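Local coordinates for phosphatidylserine synthase (Haemophilus influenzae, PDB 3HSI), which belongs to the phospholipase D superfamily, whose fold pairs two related alpha/beta halves, at residues Pro20-Gln25 against Leu244-Leu249; Tyr59-Glu64 against Ala105-Trp110; Asp372-Leu377 against Gly394-Asp399. All blocks are in the same frame, centred on the assembly; numbering follows the deposited sequence.

Contact 1 (Pro20-Gln25 against Leu244-Leu249)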
# COMPACT_ATOMS: atom_id res chain seq x y z
N PRO C 20 -6.19 -27.46 12.79
CA PRO C 20 -5.67 -28.30 13.87
C PRO C 20 -5.84 -27.59 15.21
O PRO C 20 -5.73 -26.37 15.28
CB PRO C 20 -4.18 -28.44 13.52
CG PRO C 20 -3.82 -27.13 12.86
CD PRO C 20 -5.10 -26.71 12.09
N PHE C 21 -6.12 -28.35 16.26
CA PHE C 21 -6.49 -27.77 17.52
C PHE C 21 -5.81 -28.54 18.62
O PHE C 21 -5.71 -29.75 18.53
CB PHE C 21 -7.99 -27.88 17.76
CG PHE C 21 -8.77 -26.75 17.18
CD1 PHE C 21 -8.84 -25.53 17.86
CD2 PHE C 21 -9.45 -26.91 15.96
CE1 PHE C 21 -9.55 -24.44 17.31
CE2 PHE C 21 -10.18 -25.85 15.41
CZ PHE C 21 -10.24 -24.60 16.08
N LEU C 22 -5.36 -27.82 19.63
CA LEU C 22 -4.70 -28.41 20.78
C LEU C 22 -5.64 -28.32 21.98
O LEU C 22 -6.21 -27.25 22.28
CB LEU C 22 -3.41 -27.62 21.00
CG LEU C 22 -2.66 -27.64 22.33
CD1 LEU C 22 -2.10 -29.03 22.68
CD2 LEU C 22 -1.53 -26.60 22.23
N ALA C 23 -5.79 -29.44 22.67
CA ALA C 23 -6.72 -29.56 23.80
C ALA C 23 -6.33 -28.66 24.96
O ALA C 23 -5.16 -28.53 25.30
CB ALA C 23 -6.83 -31.01 24.24
N LEU C 24 -7.32 -28.03 25.57
CA LEU C 24 -7.06 -27.01 26.58
C LEU C 24 -8.03 -27.21 27.74
O LEU C 24 -9.23 -27.15 27.53
CB LEU C 24 -7.37 -25.67 25.93
CG LEU C 24 -6.51 -24.43 25.98
CD1 LEU C 24 -7.33 -23.38 25.26
CD2 LEU C 24 -6.27 -24.00 27.39
N GLN C 25 -7.55 -27.44 28.96
CA GLN C 25 -8.51 -27.50 30.08
C GLN C 25 -9.03 -26.11 30.42
O GLN C 25 -8.34 -25.10 30.20
CB GLN C 25 -7.92 -28.23 31.27
CG GLN C 25 -7.30 -29.54 30.82
CD GLN C 25 -7.56 -30.63 31.77
OE1 GLN C 25 -7.25 -30.51 32.96
NE2 GLN C 25 -8.14 -31.74 31.28
N LEU C 244 -12.75 -28.54 24.59
CA LEU C 244 -12.23 -27.17 24.52
C LEU C 244 -10.78 -27.17 23.99
O LEU C 244 -9.94 -27.95 24.47
CB LEU C 244 -12.26 -26.58 25.93
CG LEU C 244 -11.63 -25.19 26.12
CD1 LEU C 244 -12.33 -24.11 25.25
CD2 LEU C 244 -11.67 -24.84 27.59
N SER C 245 -10.48 -26.28 23.05
CA SER C 245 -9.25 -26.35 22.23
C SER C 245 -8.79 -25.00 21.67
O SER C 245 -9.58 -24.08 21.52
CB SER C 245 -9.50 -27.28 21.02
OG SER C 245 -9.37 -28.58 21.44
N VAL C 246 -7.52 -24.92 21.29
CA VAL C 246 -6.92 -23.68 20.84
C VAL C 246 -6.11 -23.92 19.57
O VAL C 246 -5.43 -24.93 19.44
CB VAL C 246 -6.09 -22.97 21.99
CG1 VAL C 246 -4.81 -23.78 22.36
CG2 VAL C 246 -5.72 -21.55 21.58
N SER C 247 -6.26 -23.01 18.60
CA SER C 247 -5.47 -23.06 17.36
C SER C 247 -4.77 -21.72 17.07
O SER C 247 -5.45 -20.72 16.84
CB SER C 247 -6.37 -23.43 16.18
OG SER C 247 -5.62 -23.77 15.01
N PRO C 248 -3.41 -21.69 17.08
CA PRO C 248 -2.65 -20.44 16.91
C PRO C 248 -2.49 -20.07 15.43
O PRO C 248 -2.11 -20.89 14.62
CB PRO C 248 -1.27 -20.77 17.50
CG PRO C 248 -1.09 -22.19 17.24
CD PRO C 248 -2.50 -22.82 17.34
N LEU C 249 -2.70 -18.81 15.11
CA LEU C 249 -2.88 -18.40 13.71
C LEU C 249 -2.00 -17.21 13.42
O LEU C 249 -1.85 -16.38 14.28
CB LEU C 249 -4.35 -17.99 13.50
CG LEU C 249 -5.45 -19.06 13.65
CD1 LEU C 249 -6.84 -18.44 13.49
CD2 LEU C 249 -5.22 -20.18 12.60
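An antiparallel beta pairing joins the short N-terminal strand 22-23 to strand 245-252, adding an edge strand to the mixed sheet that also holds strand 391-398. The register follows from two bridges: Leu-22 with Val-246 is a hydrogen-bonded pair and Ala-23 with Ser-245 a non-hydrogen-bonded one. Leu-22 N gives a nearly straight bond to Val-246 O (2.9 Å, 170° at the hydrogen), and Val-246 N returns one to Leu-22 O. Leu-24 N continues the pattern to Leu-244 O at 2.8 Å, reaching that oxygen from above the carbonyl plane.

Side chains fill in on both faces. On the Leu-22/Val-246 face, CD1 of Leu-24 lies 3.5 Å from Val-246 CB, the two side chains crossing obliquely, while strand 29-31 supplies Ile-29 against Leu-24 and Leu-244. On the other side, Phe-21 has CG anti to its carbonyl carbon (chi1 -87°), which carries the ring across to Ser-247. There Ser-247 CB makes a CH-pi contact over one ring face, 3.9 Å from the centroid and displaced toward the rim; Tyr-398 of strand 391-398 also meets this ring.

Toward Pro-20 a side chain takes over from the backbone pairing: Ser-247 OG, anti to its own backbone N (chi1 -168°), donates to Pro-20 O at 2.6 Å, almost along the C=O axis.

Contact 2 (Tyr59-Glu64 against Ala105-Trp110)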
# COMPACT_ATOMS: atom_id res chain seq x y z
N TYR C 59 4.83 -1.76 20.88
CA TYR C 59 5.88 -0.95 21.46
C TYR C 59 6.02 -1.17 22.93
O TYR C 59 5.14 -1.75 23.56
CB TYR C 59 5.67 0.53 21.14
CG TYR C 59 4.37 1.15 21.63
CD1 TYR C 59 4.31 1.81 22.85
CD2 TYR C 59 3.22 1.13 20.83
CE1 TYR C 59 3.15 2.41 23.28
CE2 TYR C 59 2.05 1.73 21.25
CZ TYR C 59 2.02 2.37 22.48
OH TYR C 59 0.87 2.98 22.93
N TRP C 60 7.13 -0.70 23.48
CA TRP C 60 7.36 -0.71 24.89
C TRP C 60 7.94 0.67 25.21
O TRP C 60 9.08 0.99 24.86
CB TRP C 60 8.31 -1.84 25.24
CG TRP C 60 8.60 -2.02 26.67
CD1 TRP C 60 8.82 -1.03 27.60
CD2 TRP C 60 8.81 -3.26 27.35
NE1 TRP C 60 9.13 -1.59 28.82
CE2 TRP C 60 9.12 -2.96 28.69
CE3 TRP C 60 8.75 -4.61 26.95
CZ2 TRP C 60 9.39 -3.95 29.64
CZ3 TRP C 60 9.02 -5.60 27.89
CH2 TRP C 60 9.31 -5.26 29.23
N GLN C 61 7.12 1.49 25.87
CA GLN C 61 7.39 2.92 26.02
C GLN C 61 8.31 3.22 27.20
O GLN C 61 8.22 2.58 28.25
CB GLN C 61 6.07 3.64 26.21
CG GLN C 61 6.13 5.14 26.21
CD GLN C 61 6.42 5.70 24.82
OE1 GLN C 61 6.15 5.06 23.80
NE2 GLN C 61 6.98 6.89 24.77
N LYS C 62 9.15 4.21 27.03
CA LYS C 62 10.02 4.70 28.10
C LYS C 62 9.33 5.37 29.32
O LYS C 62 10.02 5.97 30.14
CB LYS C 62 11.02 5.69 27.51
CG LYS C 62 10.34 6.82 26.75
CD LYS C 62 11.33 7.88 26.28
CE LYS C 62 10.55 9.19 26.02
NZ LYS C 62 11.43 10.37 25.87
N ASP C 63 8.01 5.34 29.45
CA ASP C 63 7.37 6.09 30.53
C ASP C 63 7.47 5.30 31.85
O ASP C 63 8.25 4.35 31.95
CB ASP C 63 5.93 6.43 30.15
CG ASP C 63 5.09 5.19 29.85
OD1 ASP C 63 5.51 4.08 30.28
OD2 ASP C 63 4.01 5.31 29.21
N GLU C 64 6.70 5.69 32.86
CA GLU C 64 6.87 5.10 34.22
C GLU C 64 6.48 3.63 34.32
O GLU C 64 7.12 2.88 35.06
CB GLU C 64 6.12 5.90 35.28
CG GLU C 64 6.69 7.27 35.48
CD GLU C 64 5.99 8.35 34.64
OE1 GLU C 64 5.51 8.08 33.51
OE2 GLU C 64 5.95 9.50 35.12
N ALA C 105 14.08 11.57 23.78
CA ALA C 105 14.70 10.29 23.56
C ALA C 105 13.64 9.33 23.00
O ALA C 105 12.48 9.36 23.43
CB ALA C 105 15.29 9.74 24.87
N THR C 106 14.04 8.49 22.05
CA THR C 106 13.18 7.45 21.55
C THR C 106 13.24 6.27 22.50
O THR C 106 14.15 6.15 23.32
CB THR C 106 13.61 6.97 20.16
OG1 THR C 106 14.88 6.34 20.28
CG2 THR C 106 13.70 8.15 19.17
N ASN C 107 12.26 5.39 22.38
CA ASN C 107 12.27 4.13 23.08
C ASN C 107 13.59 3.36 22.92
O ASN C 107 14.17 2.89 23.93
CB ASN C 107 11.04 3.30 22.68
CG ASN C 107 9.75 3.92 23.20
OD1 ASN C 107 9.76 4.74 24.14
ND2 ASN C 107 8.62 3.51 22.63
N ALA C 108 14.07 3.26 21.68
CA ALA C 108 15.40 2.65 21.41
C ALA C 108 16.54 3.33 22.21
O ALA C 108 17.35 2.66 22.85
CB ALA C 108 15.71 2.64 19.88
N ASP C 109 16.57 4.66 22.24
CA ASP C 109 17.60 5.36 23.02
C ASP C 109 17.51 4.93 24.48
O ASP C 109 18.52 4.63 25.11
CB ASP C 109 17.46 6.88 22.92
CG ASP C 109 17.69 7.39 21.54
OD1 ASP C 109 18.55 6.83 20.84
OD2 ASP C 109 17.03 8.39 21.14
N TRP C 110 16.28 4.85 25.00
CA TRP C 110 16.05 4.42 26.38
C TRP C 110 16.47 2.94 26.68
O TRP C 110 17.04 2.65 27.74
CB TRP C 110 14.61 4.78 26.82
CG TRP C 110 14.18 4.24 28.16
CD1 TRP C 110 14.60 4.67 29.39
CD2 TRP C 110 13.25 3.17 28.41
NE1 TRP C 110 13.99 3.93 30.39
CE2 TRP C 110 13.17 3.00 29.81
CE3 TRP C 110 12.48 2.34 27.57
CZ2 TRP C 110 12.34 2.04 30.40
CZ3 TRP C 110 11.64 1.40 28.17
CH2 TRP C 110 11.59 1.25 29.57
O HOH W 1 9.04 0.66 21.51
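Polar bonds and aromatic packing fasten the loop after strand 52-56 to the N-terminal turn of helix 107-118, in the alpha/beta half whose sheet holds strands 52-56 and 84-90. Backbone bonds of Tyr-59 and Gln-61 with Ile-159 set this loop beside the phospholipase D motif. Among the polar bonds, the Asn-107 amide is central and uses both ends. Its OD1 accepts from Lys-62 N at 3.0 Å, the donor standing above the carbonyl plane. Its ND2 donates to Gln-61 OE1 (3.1 Å, 165° at the hydrogen) and also to a water held by Trp-60 N. The Gln-61 chain, bent at chi2 (71°), brings its amide across that of Asn-107 with planes 75° apart; Arg-93 is a second donor to Gln-61 OE1. Lys-62 runs extended beyond CG, and its NZ donates a hydrogen bond to Ala-105 O (2.8 Å), meeting a lone pair of that oxygen.

Packing centres on the Trp-110 indole. Lys-62 CA sits over one face, 3.6 Å from the six-membered-ring centroid in a CH-pi contact, and Trp-60 CD1 comes to the edge, 3.8 Å from Trp-110 CZ3. Trp-110 NE1 is hydrogen-bonded to Gln-67 OE1.

A capping box shapes the helix start: Thr-106 OG1 accepts from Asp-109 N, and Thr-106 N donates to Asp-109 OD2. With both Asn-107 amide ends engaged, the rotation of that buried group is fixed, and the loop backbone is tied directly to the capped helix.

Contact 3 (Asp372-Leu377 against Gly394-Asp399)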
# COMPACT_ATOMS: atom_id res chain seq x y z
N ASP C 372 -21.79 -19.87 20.41
CA ASP C 372 -21.15 -20.27 21.67
C ASP C 372 -19.99 -21.23 21.40
O ASP C 372 -19.58 -22.00 22.28
CB ASP C 372 -22.17 -20.91 22.62
CG ASP C 372 -23.08 -21.92 21.91
OD1 ASP C 372 -22.91 -22.13 20.66
OD2 ASP C 372 -23.98 -22.50 22.58
N ARG C 373 -19.44 -21.15 20.19
CA ARG C 373 -18.62 -22.20 19.61
C ARG C 373 -17.16 -21.75 19.35
O ARG C 373 -16.22 -22.52 19.60
CB ARG C 373 -19.32 -22.61 18.30
CG ARG C 373 -18.78 -23.80 17.53
CD ARG C 373 -19.84 -24.29 16.47
NE ARG C 373 -19.84 -23.48 15.23
CZ ARG C 373 -20.62 -22.40 15.01
NH1 ARG C 373 -21.48 -21.99 15.94
NH2 ARG C 373 -20.56 -21.73 13.87
N TYR C 374 -16.98 -20.52 18.86
CA TYR C 374 -15.64 -19.94 18.65
C TYR C 374 -15.45 -18.60 19.33
O TYR C 374 -16.37 -17.77 19.34
CB TYR C 374 -15.41 -19.69 17.17
CG TYR C 374 -15.48 -20.92 16.30
CD1 TYR C 374 -14.38 -21.78 16.19
CD2 TYR C 374 -16.63 -21.21 15.59
CE1 TYR C 374 -14.41 -22.89 15.39
CE2 TYR C 374 -16.69 -22.34 14.79
CZ TYR C 374 -15.57 -23.17 14.69
OH TYR C 374 -15.61 -24.27 13.90
N ILE C 375 -14.23 -18.40 19.82
CA ILE C 375 -13.79 -17.19 20.52
C ILE C 375 -12.38 -16.91 19.97
O ILE C 375 -11.43 -17.64 20.26
CB ILE C 375 -13.69 -17.42 22.09
CG1 ILE C 375 -15.04 -17.84 22.67
CG2 ILE C 375 -13.26 -16.16 22.84
CD1 ILE C 375 -15.10 -19.30 23.08
N LEU C 376 -12.26 -15.86 19.18
CA LEU C 376 -10.99 -15.46 18.62
C LEU C 376 -10.35 -14.36 19.45
O LEU C 376 -10.91 -13.24 19.58
CB LEU C 376 -11.18 -14.94 17.20
CG LEU C 376 -9.91 -14.47 16.50
CD1 LEU C 376 -8.91 -15.62 16.41
CD2 LEU C 376 -10.20 -13.89 15.09
N LEU C 377 -9.17 -14.67 19.98
CA LEU C 377 -8.36 -13.69 20.65
C LEU C 377 -7.36 -13.21 19.63
O LEU C 377 -6.60 -14.01 19.05
CB LEU C 377 -7.61 -14.31 21.84
CG LEU C 377 -8.40 -15.30 22.70
CD1 LEU C 377 -7.48 -15.99 23.74
CD2 LEU C 377 -9.60 -14.66 23.36
N GLY C 394 -3.38 -14.69 16.10
CA GLY C 394 -4.58 -14.99 16.84
C GLY C 394 -4.54 -16.34 17.53
O GLY C 394 -3.83 -17.27 17.10
N LEU C 395 -5.28 -16.43 18.63
CA LEU C 395 -5.58 -17.72 19.22
C LEU C 395 -7.07 -17.96 18.97
O LEU C 395 -7.94 -17.25 19.50
CB LEU C 395 -5.23 -17.75 20.71
CG LEU C 395 -3.80 -17.33 21.08
CD1 LEU C 395 -3.57 -17.29 22.63
CD2 LEU C 395 -2.77 -18.26 20.40
N LEU C 396 -7.36 -18.94 18.12
CA LEU C 396 -8.73 -19.37 17.94
C LEU C 396 -9.07 -20.44 18.94
O LEU C 396 -8.56 -21.55 18.88
CB LEU C 396 -9.02 -19.85 16.51
CG LEU C 396 -10.49 -20.27 16.26
CD1 LEU C 396 -11.47 -19.08 16.43
CD2 LEU C 396 -10.69 -20.93 14.88
N ILE C 397 -9.96 -20.08 19.87
CA ILE C 397 -10.50 -21.05 20.81
C ILE C 397 -11.78 -21.71 20.25
O ILE C 397 -12.71 -21.04 19.82
CB ILE C 397 -10.79 -20.40 22.18
CG1 ILE C 397 -9.49 -19.86 22.78
CG2 ILE C 397 -11.45 -21.38 23.08
CD1 ILE C 397 -9.68 -18.94 23.95
N TYR C 398 -11.78 -23.03 20.23
CA TYR C 398 -12.93 -23.84 19.86
C TYR C 398 -13.50 -24.48 21.13
O TYR C 398 -12.79 -25.23 21.83
CB TYR C 398 -12.49 -24.91 18.88
CG TYR C 398 -13.60 -25.81 18.36
CD1 TYR C 398 -14.82 -25.27 17.93
CD2 TYR C 398 -13.39 -27.18 18.23
CE1 TYR C 398 -15.84 -26.10 17.43
CE2 TYR C 398 -14.39 -28.03 17.73
CZ TYR C 398 -15.60 -27.48 17.34
OH TYR C 398 -16.57 -28.29 16.85
N ASP C 399 -14.77 -24.21 21.39
CA ASP C 399 -15.45 -24.63 22.61
C ASP C 399 -16.75 -25.37 22.28
O ASP C 399 -17.82 -24.85 22.58
CB ASP C 399 -15.73 -23.41 23.49
CG ASP C 399 -16.24 -23.77 24.86
OD1 ASP C 399 -16.03 -24.95 25.30
OD2 ASP C 399 -16.88 -22.88 25.49
O HOH W 2 -18.52 -21.17 24.69
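Neighbouring antiparallel strands 374-378 and 391-398 meet here inside the PLD-like domain, within the mixed sheet that also contains strand 245-252. Their local axes come within 4.7 Å and run at 165°, and the register pairs Ile-375 with Ile-397 and Leu-377 with Leu-395 as hydrogen-bonded pairs. Each pair makes two reciprocal N-H...O bonds; the shortest, Leu-395 N to Leu-377 O, is 2.8 Å. Beyond the last bridge Asp-399 N still reaches Arg-373 O at 2.9 Å, with 172° at the hydrogen. A classic beta bulge, in which Arg-373 and Tyr-374 both face Val-370 of the adjoining strand 367-370, marks this end.

On the face of Ile-375, Leu-377, Leu-395 and Ile-397 the packing is aliphatic: the Leu-377 and Ile-397 side chains cross obliquely, CD1 to CD1 at 3.7 Å, and Arg-174 and Ile-178 of strand 171-179 lie against this face. On the other, the Tyr-374 and Tyr-398 side chains lie alongside each other and point the same way, with CE1 of Tyr-374 3.5 Å from CD1 of Tyr-398. Their planes are 26° apart but slid so far that the rings barely overlap. Leu-396 CD1 adds a contact 4.0 Å from Tyr-374 CD1, and helix 258-268 packs on this side through Val-262 and Leu-266.

Where the strands end, one water donates both to Asp-372 O and, at 2.5 Å, to Asp-399 OD2, which also accepts from Leu-404 N. Apolar packing thus gives way to a carboxylate whose donors would be expected to stabilise its charged form.

Contacts 1 and 3 are parts of one sheet: strands 245-252 and 391-398 are neighbours in it, the centres of the two contacts lie about 9 Å apart, and Ser-247 N to Leu-396 O (2.7 Å) and Leu-249 N to Gly-394 O (2.8 Å) are probable hydrogen bonds between them. The strand order there is 22-23, 245-252, 391-398, 374-378. Contact 2 lies beside the other sheet, on the opposite side of the chain's centre, with its centre about 35 and 34 Å from those of contacts 1 and 3. Along the chain, contact 2 is nested within the loop closed by contact 1, and contact 3 follows both. Strand 22-23 joins the sheet of contact 3 while the next strand, 29-31, belongs to the other, consistent with the N-terminal segment linking the two halves.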